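Local coordinates for protein GDP-6-deoxy-D-mannose reductase (PDB 6X3B) that probably reduces GDP-4-dehydro-6-deoxy-D-mannose to GDP-D-rhamnose with NADPH, in the pathway for lipopolysaccharide O-antigen, at residues I123-V128 with N149-S154; L174-F179 with Y245-G250. All blocks are in the same frame, centred on the assembly; numbering follows the deposited sequence. Where two conformers were deposited one is given.

Interaction 1 (I123-V128 with N149-S154); sequences ISSGDV and NPYAVS. With NDP (NADPH dihydro-nicotinamide-adenine-dinucleotide phosphate), chain E.
Tyr151 and Ser125 meet at the NADPH site. Tyr151, with Lys155 four residues on, forms the Tyr-x-x-x-Lys signature of the short-chain dehydrogenase/reductase superfamily. Tyr151 OH lies 3.5 Å from Ser125 CB. Tyr151 OH is also 2.5 Å from NDP O2D, on the nicotinamide ribose, a hydrogen bond in which either hydroxyl could be the donor. The ribose oxygen sits at the edge of the phenol ring, near its plane. One water links Ser125 OG to Tyr151 OH. Ser125 OG also accepts from Asp127 N at 2.9 Å, which makes an ST turn at the start of the 3-10 turn.

Farther from the cofactor, Asn149 is the N-cap of helix 150-169. Asn149 OD1 accepts from Ala152 N at 2.7 Å, with the donor above the carbonyl plane. Asn149 ND2 donates to Asp127 OD2 at 2.8 Å and 165°. The carboxylate is met on its syn side, and the two flat groups lie 23° apart. Asp127 OD2 also rests 3.6 Å from Ala152 CB. Asp127 holds CG anti to its own N (chi1 -164°), which brings OD2 to the Asn149 amide.

Both ends of the Asn149 amide are thus engaged, which fixes its flip and ties the loop to the helix that carries Tyr151.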
ATOM      1  N   ILE A 123      -7.811  -0.343 -11.467  1.00 13.65           N
ATOM      2  CA  ILE A 123      -8.396   0.982 -11.358  1.00 13.40           C
ATOM      3  C   ILE A 123      -8.308   1.397  -9.893  1.00 20.63           C
ATOM      4  O   ILE A 123      -9.021   0.860  -9.032  1.00 18.20           O
ATOM      5  CB  ILE A 123      -9.840   1.029 -11.887  1.00 16.08           C
ATOM      6  CG1 ILE A 123      -9.886   0.678 -13.395  1.00 15.18           C
ATOM      7  CG2 ILE A 123     -10.442   2.430 -11.693  1.00 18.54           C
ATOM      8  CD1 ILE A 123      -8.741   1.316 -14.251  1.00 16.26           C
ATOM      9  N   SER A 124      -7.421   2.357  -9.620  1.00 16.90           N
ATOM     10  CA  SER A 124      -7.227   2.905  -8.281  1.00 16.88           C
ATOM     11  C   SER A 124      -8.068   4.168  -8.135  1.00 18.17           C
ATOM     12  O   SER A 124      -9.228   4.190  -8.559  1.00 16.30           O
ATOM     13  CB  SER A 124      -5.729   3.169  -8.046  1.00 18.08           C
ATOM     14  OG  SER A 124      -5.448   3.618  -6.724  1.00 16.72           O
ATOM     15  N   SER A 125      -7.507   5.221  -7.550  1.00 17.03           N
ATOM     16  CA  SER A 125      -8.235   6.468  -7.339  1.00 17.57           C
ATOM     17  C   SER A 125      -7.249   7.585  -7.045  1.00 17.95           C
ATOM     18  O   SER A 125      -6.253   7.360  -6.361  1.00 17.55           O
ATOM     19  CB  SER A 125      -9.222   6.356  -6.175  1.00 18.80           C
ATOM     20  OG  SER A 125      -9.704   7.646  -5.829  1.00 20.18           O
ATOM     21  N   GLY A 126      -7.532   8.781  -7.563  1.00 21.38           N
ATOM     22  CA  GLY A 126      -6.751   9.946  -7.172  1.00 19.63           C
ATOM     23  C   GLY A 126      -6.860  10.267  -5.694  1.00 22.38           C
ATOM     24  O   GLY A 126      -6.097  11.101  -5.196  1.00 21.33           O
ATOM     25  N   ASP A 127      -7.787   9.616  -4.988  1.00 18.46           N
ATOM     26  CA  ASP A 127      -7.931   9.802  -3.550  1.00 20.12           C
ATOM     27  C   ASP A 127      -6.744   9.232  -2.780  1.00 21.72           C
ATOM     28  O   ASP A 127      -6.561   9.592  -1.618  1.00 19.44           O
ATOM     29  CB  ASP A 127      -9.264   9.165  -3.087  1.00 18.95           C
ATOM     30  CG  ASP A 127      -9.701   9.628  -1.703  1.00 25.63           C
ATOM     31  OD1 ASP A 127      -9.572  10.838  -1.384  1.00 35.47           O
ATOM     32  OD2 ASP A 127     -10.209   8.785  -0.926  1.00 25.47           O
ATOM     33  N   VAL A 128      -5.916   8.373  -3.395  1.00 19.70           N
ATOM     34  CA  VAL A 128      -4.760   7.862  -2.652  1.00 17.05           C
ATOM     35  C   VAL A 128      -3.788   8.968  -2.274  1.00 19.02           C
ATOM     36  O   VAL A 128      -3.028   8.812  -1.309  1.00 19.32           O
ATOM     37  CB  VAL A 128      -4.011   6.767  -3.437  1.00 16.69           C
ATOM     38  CG1 VAL A 128      -4.913   5.562  -3.708  1.00 19.25           C
ATOM     39  CG2 VAL A 128      -3.443   7.347  -4.739  1.00 22.05           C
ATOM     40  N   ASN A 149      -8.118   7.788   4.343  1.00 20.69           N
ATOM     41  CA  ASN A 149      -9.289   7.022   4.735  1.00 17.23           C
ATOM     42  C   ASN A 149      -9.050   5.572   4.342  1.00 16.23           C
ATOM     43  O   ASN A 149      -8.182   5.291   3.508  1.00 19.85           O
ATOM     44  CB  ASN A 149     -10.551   7.596   4.070  1.00 19.62           C
ATOM     45  CG  ASN A 149     -10.538   7.430   2.573  1.00 14.49           C
ATOM     46  OD1 ASN A 149     -10.561   6.324   2.084  1.00 19.34           O
ATOM     47  ND2 ASN A 149     -10.472   8.535   1.842  1.00 18.37           N
ATOM     48  N   PRO A 150      -9.783   4.624   4.934  1.00 17.53           N
ATOM     49  CA  PRO A 150      -9.511   3.205   4.637  1.00 12.71           C
ATOM     50  C   PRO A 150      -9.782   2.807   3.193  1.00 16.89           C
ATOM     51  O   PRO A 150      -9.186   1.839   2.710  1.00 16.30           O
ATOM     52  CB  PRO A 150     -10.443   2.448   5.599  1.00 20.14           C
ATOM     53  CG  PRO A 150     -10.877   3.478   6.625  1.00 26.06           C
ATOM     54  CD  PRO A 150     -10.882   4.784   5.906  1.00 21.18           C
ATOM     55  N   TYR A 151     -10.697   3.477   2.496  1.00 17.77           N
ATOM     56  CA  TYR A 151     -10.853   3.202   1.067  1.00 16.88           C
ATOM     57  C   TYR A 151      -9.578   3.569   0.308  1.00 17.65           C
ATOM     58  O   TYR A 151      -9.062   2.773  -0.486  1.00 18.10           O
ATOM     59  CB  TYR A 151     -12.043   3.970   0.516  1.00 19.90           C
ATOM     60  CG  TYR A 151     -12.052   4.142  -0.985  1.00 22.57           C
ATOM     61  CD1 TYR A 151     -12.554   3.135  -1.823  1.00 20.76           C
ATOM     62  CD2 TYR A 151     -11.596   5.320  -1.565  1.00 17.00           C
ATOM     63  CE1 TYR A 151     -12.584   3.301  -3.208  1.00 20.33           C
ATOM     64  CE2 TYR A 151     -11.623   5.498  -2.944  1.00 22.55           C
ATOM     65  CZ  TYR A 151     -12.121   4.487  -3.757  1.00 23.41           C
ATOM     66  OH  TYR A 151     -12.152   4.666  -5.116  1.00 24.17           O
ATOM     67  N   ALA A 152      -9.038   4.764   0.570  1.00 16.63           N
ATOM     68  CA  ALA A 152      -7.823   5.166  -0.137  1.00 20.26           C
ATOM     69  C   ALA A 152      -6.648   4.266   0.244  1.00 17.15           C
ATOM     70  O   ALA A 152      -5.832   3.920  -0.615  1.00 19.24           O
ATOM     71  CB  ALA A 152      -7.511   6.639   0.123  1.00 16.95           C
ATOM     72  N   VAL A 153      -6.579   3.849   1.517  1.00 16.43           N
ATOM     73  CA  VAL A 153      -5.576   2.874   1.951  1.00 16.68           C
ATOM     74  C   VAL A 153      -5.688   1.589   1.133  1.00 18.26           C
ATOM     75  O   VAL A 153      -4.697   1.080   0.595  1.00 15.99           O
ATOM     76  CB  VAL A 153      -5.729   2.585   3.457  1.00 19.01           C
ATOM     77  CG1 VAL A 153      -4.901   1.358   3.870  1.00 17.31           C
ATOM     78  CG2 VAL A 153      -5.298   3.815   4.291  1.00 15.29           C
ATOM     79  N   SER A 154      -6.910   1.061   1.004  1.00 16.66           N
ATOM     80  CA  SER A 154      -7.107  -0.194   0.281  1.00 15.82           C
ATOM     81  C   SER A 154      -6.769  -0.063  -1.200  1.00 14.29           C
ATOM     82  O   SER A 154      -6.260  -1.018  -1.796  1.00 17.26           O
ATOM     83  CB  SER A 154      -8.550  -0.686   0.462  1.00 19.41           C
ATOM     84  OG  SER A 154      -9.449   0.040  -0.366  1.00 17.01           O
TER
HETATM   85  PA  NDP E 401     -19.634   1.102  -7.965  1.00 21.80           P
HETATM   86  O1A NDP E 401     -19.654   1.032  -6.476  1.00 23.53           O
HETATM   87  O2A NDP E 401     -20.708   1.871  -8.657  1.00 22.50           O
HETATM   88  O5B NDP E 401     -19.572  -0.380  -8.569  1.00 27.13           O
HETATM   89  C5B NDP E 401     -18.840  -1.401  -7.849  1.00 20.47           C
HETATM   90  C4B NDP E 401     -18.941  -2.703  -8.604  1.00 20.02           C
HETATM   91  O4B NDP E 401     -18.189  -3.724  -7.901  1.00 22.91           O
HETATM   92  C3B NDP E 401     -20.359  -3.269  -8.782  1.00 22.43           C
HETATM   93  O3B NDP E 401     -20.533  -3.803 -10.089  1.00 22.16           O
HETATM   94  C2B NDP E 401     -20.432  -4.343  -7.704  1.00 21.46           C
HETATM   95  O2B NDP E 401     -21.341  -5.373  -8.084  1.00 26.18           O
HETATM   96  C1B NDP E 401     -19.000  -4.860  -7.722  1.00 19.96           C
HETATM   97  N9A NDP E 401     -18.602  -5.536  -6.495  1.00 21.41           N
HETATM   98  C8A NDP E 401     -18.562  -4.998  -5.233  1.00 17.72           C
HETATM   99  N7A NDP E 401     -18.168  -5.847  -4.319  1.00 19.45           N
HETATM  100  C5A NDP E 401     -17.934  -7.021  -5.020  1.00 20.24           C
HETATM  101  C6A NDP E 401     -17.498  -8.297  -4.619  1.00 22.50           C
HETATM  102  N6A NDP E 401     -17.219  -8.575  -3.348  1.00 21.00           N
HETATM  103  N1A NDP E 401     -17.369  -9.254  -5.568  1.00 22.93           N
HETATM  104  C2A NDP E 401     -17.663  -8.930  -6.833  1.00 20.34           C
HETATM  105  N3A NDP E 401     -18.080  -7.769  -7.329  1.00 21.88           N
HETATM  106  C4A NDP E 401     -18.199  -6.842  -6.363  1.00 17.17           C
HETATM  107  O3  NDP E 401     -18.218   1.683  -8.437  1.00 26.26           O
HETATM  108  PN  NDP E 401     -17.858   2.774  -9.552  1.00 20.98           P
HETATM  109  O1N NDP E 401     -18.277   2.247 -10.883  1.00 20.71           O
HETATM  110  O2N NDP E 401     -18.392   4.096  -9.113  1.00 22.22           O
HETATM  111  O5D NDP E 401     -16.259   2.793  -9.465  1.00 23.08           O
HETATM  112  C5D NDP E 401     -15.501   1.965 -10.380  1.00 21.17           C
HETATM  113  C4D NDP E 401     -14.047   1.993  -9.980  1.00 20.26           C
HETATM  114  O4D NDP E 401     -13.558   3.355 -10.073  1.00 21.16           O
HETATM  115  C3D NDP E 401     -13.743   1.529  -8.548  1.00 22.64           C
HETATM  116  O3D NDP E 401     -12.535   0.782  -8.497  1.00 21.25           O
HETATM  117  C2D NDP E 401     -13.637   2.856  -7.800  1.00 23.21           C
HETATM  118  O2D NDP E 401     -12.845   2.767  -6.626  1.00 19.46           O
HETATM  119  C1D NDP E 401     -12.993   3.755  -8.849  1.00 21.46           C
HETATM  120  N1N NDP E 401     -13.299   5.200  -8.629  1.00 23.98           N
HETATM  121  C2N NDP E 401     -14.548   5.702  -8.878  1.00 20.99           C
HETATM  122  C3N NDP E 401     -14.807   7.045  -8.830  1.00 24.23           C
HETATM  123  C7N NDP E 401     -16.220   7.486  -8.852  1.00 32.54           C
HETATM  124  O7N NDP E 401     -16.490   8.684  -8.725  1.00 27.43           O
HETATM  125  N7N NDP E 401     -17.161   6.567  -9.011  1.00 26.16           N
HETATM  126  C4N NDP E 401     -13.653   7.986  -8.757  1.00 26.82           C
HETATM  127  C5N NDP E 401     -12.372   7.336  -8.438  1.00 25.21           C
HETATM  128  C6N NDP E 401     -12.325   6.051  -8.169  1.00 22.78           C
HETATM  129  P2B NDP E 401     -22.583  -5.469  -7.056  1.00 31.55           P
HETATM  130  O1X NDP E 401     -23.455  -6.593  -7.573  1.00 34.59           O
HETATM  131  O2X NDP E 401     -22.010  -5.774  -5.688  1.00 43.01           O
HETATM  132  O3X NDP E 401     -23.291  -4.131  -7.093  1.00 33.57           O
HETATM  133  O   HOH W   1     -12.289   7.686  -5.225  1.00 33.17           O

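Interaction 2 (L174-F179 with Y245-G250); sequences LVARPF and YNVCSG. With NDP (NADPH dihydro-nicotinamide-adenine-dinucleotide phosphate), chain E.
Tyr245, Val247 and Phe179 lose the most surface where strand 244-247 lies parallel to strand 172-182. Both strands belong to the mainly parallel central sheet of the Rossmann-type fold of this epimerase/dehydratase family. The ladder has four backbone hydrogen bonds. Tyr245 N donates to Val175 O at 2.7 Å. Arg177 N donates to Tyr245 O, Val247 N to Arg177 O, and Phe179 N to Val247 O. The axes of the short strand segments 174-178 and 245-247 are twisted by 34° against each other.

Tyr245 leans back along the partner strand. Its CG is anti to the carbonyl carbon (chi1 -60°), and the ring edge at Tyr245 CD1 comes 3.7 Å from Val175 O. Leu174 CD2 reaches Tyr245 CE1 at 4.4 Å. Val247 is on the same face of the sheet as Tyr245, Ala176 and Pro178. Val247 CG2 touches Ala176 CB at 3.9 Å, and Val247 CB packs beside Pro178 CB. Pro178 CG in turn comes 3.9 Å from NDP C5N of the nicotinamide.

Phe179 ends the pairing. Cys248 CB lies 3.8 Å from Phe179 CD1. Cys248 SG stands above the ring face, 4.8 Å from the Phe179 centroid, a sulfur-aromatic contact at a distance. Asn246 OD1 meets the ring edge near its plane, 3.8 Å from Phe179 CE1, with amide and ring 76° apart. Asn246 OD1 also lies against Arg177 CB, on the face of the sheet away from Tyr245 and Val247.

The polar ends there have partners beyond the two strands. Arg177 makes a salt bridge to Glu159 of helix 150-169, and Asn246 OD1 is hydrogen-bonded to Tyr129. Helix 225-238 packs on the face of Ala176, Pro178, Tyr245 and Val247. Within the sheet, strand 119-123 pairs in parallel with strand 172-182.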
ATOM      1  N   LEU A 174      -0.886  -2.402 -15.359  1.00 17.44           N
ATOM      2  CA  LEU A 174      -1.007  -0.960 -15.416  1.00 14.05           C
ATOM      3  C   LEU A 174      -1.911  -0.498 -14.280  1.00 17.18           C
ATOM      4  O   LEU A 174      -2.835  -1.212 -13.864  1.00 18.24           O
ATOM      5  CB  LEU A 174      -1.615  -0.515 -16.745  1.00 18.89           C
ATOM      6  CG  LEU A 174      -1.007  -1.150 -18.001  1.00 21.63           C
ATOM      7  CD1 LEU A 174      -2.003  -1.009 -19.155  1.00 19.63           C
ATOM      8  CD2 LEU A 174       0.305  -0.441 -18.330  1.00 22.29           C
ATOM      9  N   VAL A 175      -1.640   0.703 -13.782  1.00 20.56           N
ATOM     10  CA  VAL A 175      -2.441   1.306 -12.727  1.00 18.73           C
ATOM     11  C   VAL A 175      -2.926   2.662 -13.216  1.00 21.28           C
ATOM     12  O   VAL A 175      -2.136   3.480 -13.707  1.00 19.88           O
ATOM     13  CB  VAL A 175      -1.649   1.440 -11.411  1.00 19.70           C
ATOM     14  CG1 VAL A 175      -2.409   2.327 -10.449  1.00 20.45           C
ATOM     15  CG2 VAL A 175      -1.436   0.078 -10.793  1.00 19.68           C
ATOM     16  N   ALA A 176      -4.222   2.902 -13.079  1.00 19.10           N
ATOM     17  CA  ALA A 176      -4.797   4.204 -13.345  1.00 17.57           C
ATOM     18  C   ALA A 176      -5.296   4.800 -12.039  1.00 15.84           C
ATOM     19  O   ALA A 176      -5.925   4.096 -11.245  1.00 18.71           O
ATOM     20  CB  ALA A 176      -5.953   4.096 -14.339  1.00 18.27           C
ATOM     21  N   ARG A 177      -5.042   6.099 -11.830  1.00 17.06           N
ATOM     22  CA  ARG A 177      -5.570   6.862 -10.687  1.00 16.24           C
ATOM     23  C   ARG A 177      -6.532   7.921 -11.208  1.00 16.43           C
ATOM     24  O   ARG A 177      -6.127   9.059 -11.487  1.00 19.73           O
ATOM     25  CB  ARG A 177      -4.450   7.515  -9.864  1.00 17.88           C
ATOM     26  CG  ARG A 177      -3.564   6.501  -9.142  1.00 14.84           C
ATOM     27  CD  ARG A 177      -2.323   7.149  -8.510  1.00 17.43           C
ATOM     28  NE  ARG A 177      -1.599   6.184  -7.695  1.00 15.91           N
ATOM     29  CZ  ARG A 177      -0.403   6.422  -7.161  1.00 20.45           C
ATOM     30  NH1 ARG A 177       0.200   7.588  -7.392  1.00 16.66           N
ATOM     31  NH2 ARG A 177       0.187   5.501  -6.405  1.00 17.63           N
ATOM     32  N   PRO A 178      -7.803   7.596 -11.400  1.00 19.72           N
ATOM     33  CA  PRO A 178      -8.745   8.600 -11.907  1.00 17.69           C
ATOM     34  C   PRO A 178      -9.125   9.574 -10.812  1.00 19.77           C
ATOM     35  O   PRO A 178      -9.256   9.207  -9.638  1.00 22.04           O
ATOM     36  CB  PRO A 178      -9.952   7.763 -12.338  1.00 17.79           C
ATOM     37  CG  PRO A 178      -9.894   6.558 -11.396  1.00 19.27           C
ATOM     38  CD  PRO A 178      -8.425   6.269 -11.238  1.00 21.78           C
ATOM     39  N   PHE A 179      -9.306  10.831 -11.207  1.00 16.04           N
ATOM     40  CA  PHE A 179      -9.789  11.823 -10.260  1.00 20.16           C
ATOM     41  C   PHE A 179     -11.316  11.879 -10.380  1.00 21.86           C
ATOM     42  O   PHE A 179     -11.939  10.848 -10.654  1.00 24.58           O
ATOM     43  CB  PHE A 179      -9.064  13.160 -10.498  1.00 19.58           C
ATOM     44  CG  PHE A 179      -7.607  13.149 -10.013  1.00 24.94           C
ATOM     45  CD1 PHE A 179      -6.712  12.197 -10.482  1.00 19.05           C
ATOM     46  CD2 PHE A 179      -7.158  14.062  -9.065  1.00 20.33           C
ATOM     47  CE1 PHE A 179      -5.378  12.169 -10.045  1.00 20.49           C
ATOM     48  CE2 PHE A 179      -5.833  14.051  -8.627  1.00 23.40           C
ATOM     49  CZ  PHE A 179      -4.940  13.093  -9.112  1.00 20.64           C
ATOM     50  N   TYR A 245      -0.584   5.729 -13.833  1.00 16.00           N
ATOM     51  CA  TYR A 245      -1.022   6.901 -14.587  1.00 15.88           C
ATOM     52  C   TYR A 245      -2.175   7.598 -13.885  1.00 20.43           C
ATOM     53  O   TYR A 245      -3.183   6.949 -13.578  1.00 21.00           O
ATOM     54  CB  TYR A 245      -1.481   6.509 -15.997  1.00 15.94           C
ATOM     55  CG  TYR A 245      -0.405   5.861 -16.807  1.00 18.69           C
ATOM     56  CD1 TYR A 245      -0.192   4.492 -16.749  1.00 18.01           C
ATOM     57  CD2 TYR A 245       0.407   6.626 -17.631  1.00 20.38           C
ATOM     58  CE1 TYR A 245       0.809   3.895 -17.495  1.00 16.35           C
ATOM     59  CE2 TYR A 245       1.407   6.052 -18.374  1.00 20.11           C
ATOM     60  CZ  TYR A 245       1.600   4.696 -18.311  1.00 22.41           C
ATOM     61  OH  TYR A 245       2.591   4.165 -19.079  1.00 23.28           O
ATOM     62  N   ASN A 246      -2.040   8.910 -13.652  1.00 18.85           N
ATOM     63  CA  ASN A 246      -3.205   9.730 -13.326  1.00 18.64           C
ATOM     64  C   ASN A 246      -4.145   9.789 -14.525  1.00 20.43           C
ATOM     65  O   ASN A 246      -3.701   9.924 -15.664  1.00 18.51           O
ATOM     66  CB  ASN A 246      -2.805  11.159 -12.980  1.00 19.28           C
ATOM     67  CG  ASN A 246      -2.057  11.268 -11.664  1.00 19.33           C
ATOM     68  OD1 ASN A 246      -2.122  10.374 -10.804  1.00 19.67           O
ATOM     69  ND2 ASN A 246      -1.359  12.380 -11.494  1.00 21.77           N
ATOM     70  N   VAL A 247      -5.442   9.724 -14.258  1.00 17.55           N
ATOM     71  CA  VAL A 247      -6.462   9.966 -15.280  1.00 20.50           C
ATOM     72  C   VAL A 247      -7.266  11.168 -14.792  1.00 21.13           C
ATOM     73  O   VAL A 247      -8.076  11.055 -13.864  1.00 20.33           O
ATOM     74  CB  VAL A 247      -7.346   8.738 -15.528  1.00 19.86           C
ATOM     75  CG1 VAL A 247      -8.454   9.072 -16.568  1.00 19.35           C
ATOM     76  CG2 VAL A 247      -6.493   7.523 -16.013  1.00 17.77           C
ATOM     77  N   CYS A 248      -7.034  12.332 -15.405  1.00 18.21           N
ATOM     78  CA  CYS A 248      -7.586  13.589 -14.915  1.00 21.94           C
ATOM     79  C   CYS A 248      -7.599  14.601 -16.054  1.00 23.84           C
ATOM     80  O   CYS A 248      -7.000  14.390 -17.113  1.00 24.70           O
ATOM     81  CB  CYS A 248      -6.778  14.117 -13.714  1.00 21.81           C
ATOM     82  SG  CYS A 248      -4.989  14.237 -14.074  1.00 24.30           S
ATOM     83  N   SER A 249      -8.300  15.707 -15.823  0.92 25.17           N
ATOM     84  CA  SER A 249      -8.418  16.757 -16.828  0.92 26.58           C
ATOM     85  C   SER A 249      -7.279  17.770 -16.774  0.92 27.12           C
ATOM     86  O   SER A 249      -7.015  18.444 -17.775  0.92 24.62           O
ATOM     87  CB  SER A 249      -9.744  17.510 -16.651  0.92 26.90           C
ATOM     88  OG  SER A 249      -9.641  18.395 -15.538  0.92 23.12           O
ATOM     89  N   GLY A 250      -6.613  17.914 -15.630  1.00 25.24           N
ATOM     90  CA  GLY A 250      -5.655  18.990 -15.497  1.00 27.47           C
ATOM     91  C   GLY A 250      -6.289  20.356 -15.346  1.00 32.96           C
ATOM     92  O   GLY A 250      -5.581  21.363 -15.400  1.00 34.98           O
TER
HETATM   93  PA  NDP E 401     -19.634   1.102  -7.965  1.00 21.80           P
HETATM   94  O1A NDP E 401     -19.654   1.032  -6.476  1.00 23.53           O
HETATM   95  O2A NDP E 401     -20.708   1.871  -8.657  1.00 22.50           O
HETATM   96  O5B NDP E 401     -19.572  -0.380  -8.569  1.00 27.13           O
HETATM   97  C5B NDP E 401     -18.840  -1.401  -7.849  1.00 20.47           C
HETATM   98  C4B NDP E 401     -18.941  -2.703  -8.604  1.00 20.02           C
HETATM   99  O4B NDP E 401     -18.189  -3.724  -7.901  1.00 22.91           O
HETATM  100  C3B NDP E 401     -20.359  -3.269  -8.782  1.00 22.43           C
HETATM  101  O3B NDP E 401     -20.533  -3.803 -10.089  1.00 22.16           O
HETATM  102  C2B NDP E 401     -20.432  -4.343  -7.704  1.00 21.46           C
HETATM  103  O2B NDP E 401     -21.341  -5.373  -8.084  1.00 26.18           O
HETATM  104  C1B NDP E 401     -19.000  -4.860  -7.722  1.00 19.96           C
HETATM  105  N9A NDP E 401     -18.602  -5.536  -6.495  1.00 21.41           N
HETATM  106  C8A NDP E 401     -18.562  -4.998  -5.233  1.00 17.72           C
HETATM  107  N7A NDP E 401     -18.168  -5.847  -4.319  1.00 19.45           N
HETATM  108  C5A NDP E 401     -17.934  -7.021  -5.020  1.00 20.24           C
HETATM  109  C6A NDP E 401     -17.498  -8.297  -4.619  1.00 22.50           C
HETATM  110  N6A NDP E 401     -17.219  -8.575  -3.348  1.00 21.00           N
HETATM  111  N1A NDP E 401     -17.369  -9.254  -5.568  1.00 22.93           N
HETATM  112  C2A NDP E 401     -17.663  -8.930  -6.833  1.00 20.34           C
HETATM  113  N3A NDP E 401     -18.080  -7.769  -7.329  1.00 21.88           N
HETATM  114  C4A NDP E 401     -18.199  -6.842  -6.363  1.00 17.17           C
HETATM  115  O3  NDP E 401     -18.218   1.683  -8.437  1.00 26.26           O
HETATM  116  PN  NDP E 401     -17.858   2.774  -9.552  1.00 20.98           P
HETATM  117  O1N NDP E 401     -18.277   2.247 -10.883  1.00 20.71           O
HETATM  118  O2N NDP E 401     -18.392   4.096  -9.113  1.00 22.22           O
HETATM  119  O5D NDP E 401     -16.259   2.793  -9.465  1.00 23.08           O
HETATM  120  C5D NDP E 401     -15.501   1.965 -10.380  1.00 21.17           C
HETATM  121  C4D NDP E 401     -14.047   1.993  -9.980  1.00 20.26           C
HETATM  122  O4D NDP E 401     -13.558   3.355 -10.073  1.00 21.16           O
HETATM  123  C3D NDP E 401     -13.743   1.529  -8.548  1.00 22.64           C
HETATM  124  O3D NDP E 401     -12.535   0.782  -8.497  1.00 21.25           O
HETATM  125  C2D NDP E 401     -13.637   2.856  -7.800  1.00 23.21           C
HETATM  126  O2D NDP E 401     -12.845   2.767  -6.626  1.00 19.46           O
HETATM  127  C1D NDP E 401     -12.993   3.755  -8.849  1.00 21.46           C
HETATM  128  N1N NDP E 401     -13.299   5.200  -8.629  1.00 23.98           N
HETATM  129  C2N NDP E 401     -14.548   5.702  -8.878  1.00 20.99           C
HETATM  130  C3N NDP E 401     -14.807   7.045  -8.830  1.00 24.23           C
HETATM  131  C7N NDP E 401     -16.220   7.486  -8.852  1.00 32.54           C
HETATM  132  O7N NDP E 401     -16.490   8.684  -8.725  1.00 27.43           O
HETATM  133  N7N NDP E 401     -17.161   6.567  -9.011  1.00 26.16           N
HETATM  134  C4N NDP E 401     -13.653   7.986  -8.757  1.00 26.82           C
HETATM  135  C5N NDP E 401     -12.372   7.336  -8.438  1.00 25.21           C
HETATM  136  C6N NDP E 401     -12.325   6.051  -8.169  1.00 22.78           C
HETATM  137  P2B NDP E 401     -22.583  -5.469  -7.056  1.00 31.55           P
HETATM  138  O1X NDP E 401     -23.455  -6.593  -7.573  1.00 34.59           O
HETATM  139  O2X NDP E 401     -22.010  -5.774  -5.688  1.00 43.01           O
HETATM  140  O3X NDP E 401     -23.291  -4.131  -7.093  1.00 33.57           O

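Overall arrangement
The two contacts follow in series along the chain. Interaction 1 comes first: the chain leaves strand 119-123 and runs through a long loop without helix or strand, and interaction 1 closes this loop at the start of helix 150-169. That helix leads directly into strand 172-182, where interaction 2 opens. Its loop is wider, passing through helices 191-203 and 225-238 and strands 210-213 and 219-224 before strand 244-247 returns. The contacts neither nest nor cross, but they touch. Ser124 N lies 2.8 Å from Ala176 O and Gly126 N 2.7 Å from Pro178 O, both probable hydrogen bonds. Together the two contacts join the central sheet to helix 150-169 beside the nicotinamide end of NADPH.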